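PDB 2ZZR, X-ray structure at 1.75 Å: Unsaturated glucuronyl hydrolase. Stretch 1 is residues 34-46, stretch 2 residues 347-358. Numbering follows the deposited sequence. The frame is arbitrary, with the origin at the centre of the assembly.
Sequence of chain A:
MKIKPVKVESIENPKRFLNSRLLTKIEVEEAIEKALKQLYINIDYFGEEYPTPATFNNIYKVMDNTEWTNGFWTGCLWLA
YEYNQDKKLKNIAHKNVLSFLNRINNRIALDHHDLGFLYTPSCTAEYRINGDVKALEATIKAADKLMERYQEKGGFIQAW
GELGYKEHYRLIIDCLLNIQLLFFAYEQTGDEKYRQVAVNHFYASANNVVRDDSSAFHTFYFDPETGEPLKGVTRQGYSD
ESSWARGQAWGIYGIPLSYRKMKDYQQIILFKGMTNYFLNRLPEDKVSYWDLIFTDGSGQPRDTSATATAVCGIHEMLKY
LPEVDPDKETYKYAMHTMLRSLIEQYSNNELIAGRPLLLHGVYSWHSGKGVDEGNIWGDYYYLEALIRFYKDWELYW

Stretch 1 (34-46) KALKQLYINIDYF
Stretch 2 (347-358) SNNELIAGRPLL

What ties the irregular stretch 347-358 to helix 34-46? Amide side chains on the helix read the backbone of a type II turn, Ile-352 to Arg-355. Asn-42 (chi1 -72°, chi2 -7°) uses both ends of its amide: OD1 accepts from Gly-354 N at 2.8 Å, and ND2 donates to Arg-355 O at 2.8 Å. One turn earlier, Gln-38 (t, p, chi3 66°) donates from NE2 to Ile-352 O at 3.0 Å and to Asn-42 OD1 at 3.1 Å.

How is the beginning of the helical stretch held? Lys-34 extends (t, t, p, t) so that NZ donates to Ser-347 OG at 2.8 Å and Asn-349 OD1 at 2.7 Å. A water donates to Lys-34 O (3.2 Å) and Asn-348 O (3.0 Å).

How do the two backbones line up? CA atoms pair Gln-38 with Leu-351 at 5.8 Å and Asn-42 with Ala-353 at 5.7 Å; the loop then doubles back, bringing Leu-357 CA within 5.6 Å of Ala-35 CA.

Where do apolar groups meet? Leu-357 (m, t) places CD2 3.8 Å from Leu-39 CD2; Ile-41 CD1 lies 3.8 Å from Leu-351 CB. Gly-354 (phi 88°, psi -4°) sets CA over the Tyr-45 ring face, 4.0 Å from its centroid, where an ideal CB would crowd Tyr-45 CE1 at 3.2 Å.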

# COMPACT_ATOMS: atom_id res chain seq x y z
N LYS A 34 -13.12 -15.42 8.74
CA LYS A 34 -13.81 -14.33 9.46
C LYS A 34 -13.91 -13.07 8.58
O LYS A 34 -14.95 -12.42 8.53
CB LYS A 34 -13.11 -14.02 10.79
CG LYS A 34 -13.91 -13.09 11.72
CD LYS A 34 -13.26 -12.93 13.09
CE LYS A 34 -11.99 -12.09 13.02
NZ LYS A 34 -11.47 -11.74 14.37
N ALA A 35 -12.82 -12.74 7.87
CA ALA A 35 -12.83 -11.62 6.93
C ALA A 35 -13.85 -11.82 5.81
O ALA A 35 -14.59 -10.90 5.46
CB ALA A 35 -11.43 -11.39 6.35
N LEU A 36 -13.91 -13.04 5.27
CA LEU A 36 -14.83 -13.35 4.18
C LEU A 36 -16.30 -13.25 4.58
O LEU A 36 -17.13 -12.80 3.79
CB LEU A 36 -14.52 -14.71 3.56
CG LEU A 36 -13.69 -14.62 2.27
CD1 LEU A 36 -12.37 -13.85 2.47
CD2 LEU A 36 -13.42 -16.01 1.69
N LYS A 37 -16.61 -13.65 5.81
CA LYS A 37 -17.96 -13.49 6.36
C LYS A 37 -18.39 -12.03 6.33
O LYS A 37 -19.53 -11.71 5.95
CB LYS A 37 -18.04 -14.03 7.79
CG LYS A 37 -18.07 -15.56 7.87
CD LYS A 37 -18.02 -16.01 9.31
CE LYS A 37 -17.90 -17.52 9.40
NZ LYS A 37 -17.76 -17.93 10.83
N GLN A 38 -17.48 -11.13 6.69
CA GLN A 38 -17.73 -9.69 6.61
C GLN A 38 -17.86 -9.21 5.16
O GLN A 38 -18.72 -8.40 4.85
CB GLN A 38 -16.66 -8.88 7.35
CG GLN A 38 -17.02 -7.40 7.55
CD GLN A 38 -18.35 -7.21 8.28
OE1 GLN A 38 -18.47 -7.57 9.45
NE2 GLN A 38 -19.34 -6.66 7.58
N LEU A 39 -17.01 -9.73 4.27
CA LEU A 39 -17.07 -9.36 2.85
C LEU A 39 -18.39 -9.74 2.20
O LEU A 39 -18.94 -8.96 1.42
CB LEU A 39 -15.89 -9.95 2.06
CG LEU A 39 -14.49 -9.35 2.30
CD1 LEU A 39 -13.50 -9.99 1.34
CD2 LEU A 39 -14.48 -7.83 2.15
N TYR A 40 -18.90 -10.93 2.52
CA TYR A 40 -20.18 -11.37 1.96
C TYR A 40 -21.34 -10.50 2.43
O TYR A 40 -22.22 -10.16 1.63
CB TYR A 40 -20.43 -12.85 2.28
CG TYR A 40 -19.76 -13.78 1.30
CD1 TYR A 40 -18.58 -14.44 1.63
CD2 TYR A 40 -20.30 -14.00 0.03
CE1 TYR A 40 -17.95 -15.30 0.74
CE2 TYR A 40 -19.68 -14.85 -0.88
CZ TYR A 40 -18.51 -15.50 -0.52
OH TYR A 40 -17.89 -16.36 -1.40
N ILE A 41 -21.33 -10.15 3.71
CA ILE A 41 -22.29 -9.21 4.30
C ILE A 41 -22.21 -7.84 3.60
O ILE A 41 -23.23 -7.20 3.33
CB ILE A 41 -22.08 -9.09 5.83
CG1 ILE A 41 -22.54 -10.38 6.53
CG2 ILE A 41 -22.80 -7.86 6.42
CD1 ILE A 41 -22.16 -10.47 7.99
N ASN A 42 -20.99 -7.40 3.29
CA ASN A 42 -20.78 -6.11 2.62
C ASN A 42 -21.09 -6.08 1.12
O ASN A 42 -21.44 -5.02 0.60
CB ASN A 42 -19.38 -5.56 2.91
CG ASN A 42 -19.24 -5.07 4.34
OD1 ASN A 42 -20.22 -5.00 5.09
ND2 ASN A 42 -18.02 -4.70 4.72
N ILE A 43 -20.96 -7.21 0.42
CA ILE A 43 -21.35 -7.27 -0.99
C ILE A 43 -22.82 -6.86 -1.15
O ILE A 43 -23.19 -6.15 -2.09
CB ILE A 43 -21.08 -8.67 -1.61
CG1 ILE A 43 -19.57 -8.88 -1.80
CG2 ILE A 43 -21.80 -8.84 -2.96
CD1 ILE A 43 -19.19 -10.27 -2.32
N ASP A 44 -23.64 -7.29 -0.21
CA ASP A 44 -25.06 -6.94 -0.18
C ASP A 44 -25.28 -5.48 0.24
O ASP A 44 -26.18 -4.81 -0.28
CB ASP A 44 -25.82 -7.90 0.73
CG ASP A 44 -25.78 -9.35 0.23
OD1 ASP A 44 -25.83 -9.58 -1.00
OD2 ASP A 44 -25.71 -10.26 1.08
N TYR A 45 -24.46 -5.00 1.17
CA TYR A 45 -24.50 -3.62 1.65
C TYR A 45 -24.11 -2.61 0.56
O TYR A 45 -24.80 -1.60 0.36
CB TYR A 45 -23.62 -3.46 2.89
CG TYR A 45 -23.61 -2.08 3.52
CD1 TYR A 45 -22.47 -1.28 3.45
CD2 TYR A 45 -24.72 -1.57 4.18
CE1 TYR A 45 -22.44 -0.01 4.03
CE2 TYR A 45 -24.71 -0.30 4.77
CZ TYR A 45 -23.56 0.47 4.68
OH TYR A 45 -23.52 1.73 5.25
N PHE A 46 -23.02 -2.88 -0.15
CA PHE A 46 -22.53 -1.97 -1.18
C PHE A 46 -23.19 -2.15 -2.54
O PHE A 46 -23.28 -1.19 -3.31
CB PHE A 46 -20.99 -2.04 -1.31
CG PHE A 46 -20.27 -1.64 -0.05
CD1 PHE A 46 -20.47 -0.38 0.51
CD2 PHE A 46 -19.40 -2.52 0.58
CE1 PHE A 46 -19.81 -0.01 1.67
CE2 PHE A 46 -18.74 -2.16 1.75
CZ PHE A 46 -18.95 -0.90 2.30
N SER A 347 -8.64 -7.22 14.24
CA SER A 347 -9.59 -7.65 13.22
C SER A 347 -11.03 -7.57 13.72
O SER A 347 -11.29 -7.72 14.93
CB SER A 347 -9.27 -9.07 12.73
OG SER A 347 -9.39 -10.01 13.78
N ASN A 348 -11.95 -7.33 12.79
CA ASN A 348 -13.37 -7.18 13.10
C ASN A 348 -14.03 -8.46 13.59
O ASN A 348 -13.94 -9.51 12.95
CB ASN A 348 -14.12 -6.67 11.87
CG ASN A 348 -15.62 -6.59 12.09
OD1 ASN A 348 -16.09 -5.96 13.04
ND2 ASN A 348 -16.39 -7.23 11.21
N ASN A 349 -14.72 -8.35 14.72
CA ASN A 349 -15.47 -9.47 15.28
C ASN A 349 -16.99 -9.33 15.13
O ASN A 349 -17.71 -10.32 15.11
CB ASN A 349 -15.09 -9.69 16.75
CG ASN A 349 -13.71 -10.29 16.91
OD1 ASN A 349 -13.36 -11.25 16.22
ND2 ASN A 349 -12.92 -9.73 17.82
N GLU A 350 -17.46 -8.09 15.00
CA GLU A 350 -18.89 -7.84 14.88
C GLU A 350 -19.34 -7.90 13.42
O GLU A 350 -19.06 -6.99 12.63
CB GLU A 350 -19.26 -6.49 15.52
CG GLU A 350 -20.77 -6.31 15.70
CD GLU A 350 -21.15 -4.93 16.20
OE1 GLU A 350 -22.37 -4.63 16.23
OE2 GLU A 350 -20.25 -4.14 16.57
N LEU A 351 -20.04 -8.98 13.07
CA LEU A 351 -20.45 -9.21 11.70
C LEU A 351 -21.79 -8.55 11.38
O LEU A 351 -22.85 -9.20 11.44
CB LEU A 351 -20.50 -10.72 11.39
CG LEU A 351 -19.22 -11.55 11.47
CD1 LEU A 351 -19.53 -13.00 11.19
CD2 LEU A 351 -18.13 -11.03 10.53
N ILE A 352 -21.74 -7.26 11.05
CA ILE A 352 -22.93 -6.51 10.62
C ILE A 352 -22.59 -5.63 9.41
O ILE A 352 -21.42 -5.30 9.20
CB ILE A 352 -23.57 -5.67 11.76
CG1 ILE A 352 -22.59 -4.65 12.33
CG2 ILE A 352 -24.11 -6.58 12.87
CD1 ILE A 352 -23.25 -3.52 13.11
N ALA A 353 -23.61 -5.27 8.64
CA ALA A 353 -23.44 -4.52 7.40
C ALA A 353 -22.59 -3.26 7.57
O ALA A 353 -22.81 -2.46 8.48
CB ALA A 353 -24.81 -4.16 6.80
N GLY A 354 -21.59 -3.12 6.70
CA GLY A 354 -20.74 -1.93 6.67
C GLY A 354 -19.52 -1.91 7.57
O GLY A 354 -18.74 -0.95 7.53
N ARG A 355 -19.35 -2.94 8.40
CA ARG A 355 -18.15 -3.05 9.24
C ARG A 355 -16.93 -3.31 8.35
O ARG A 355 -17.06 -3.88 7.27
CB ARG A 355 -18.29 -4.18 10.27
CG ARG A 355 -19.34 -3.95 11.37
CD ARG A 355 -18.85 -3.07 12.50
NE ARG A 355 -17.84 -3.72 13.34
CZ ARG A 355 -17.39 -3.23 14.49
NH1 ARG A 355 -16.47 -3.89 15.18
NH2 ARG A 355 -17.87 -2.08 14.96
N PRO A 356 -15.74 -2.87 8.81
CA PRO A 356 -14.51 -3.14 8.07
C PRO A 356 -13.93 -4.50 8.46
O PRO A 356 -14.40 -5.12 9.41
CB PRO A 356 -13.58 -2.02 8.53
CG PRO A 356 -13.99 -1.77 9.94
CD PRO A 356 -15.47 -2.08 10.03
N LEU A 357 -12.91 -4.95 7.74
CA LEU A 357 -12.21 -6.18 8.11
C LEU A 357 -11.29 -5.93 9.30
O LEU A 357 -11.09 -6.82 10.14
CB LEU A 357 -11.39 -6.70 6.92
CG LEU A 357 -12.09 -6.93 5.58
CD1 LEU A 357 -11.14 -7.58 4.61
CD2 LEU A 357 -13.35 -7.79 5.77
N LEU A 358 -10.76 -4.71 9.37
CA LEU A 358 -9.72 -4.34 10.31
C LEU A 358 -10.06 -3.00 10.95
O LEU A 358 -10.41 -2.05 10.25
CB LEU A 358 -8.37 -4.25 9.57
CG LEU A 358 -7.07 -3.98 10.34
CD1 LEU A 358 -6.65 -5.16 11.21
CD2 LEU A 358 -5.94 -3.63 9.36
O HOH W 1 -14.39 -9.67 10.00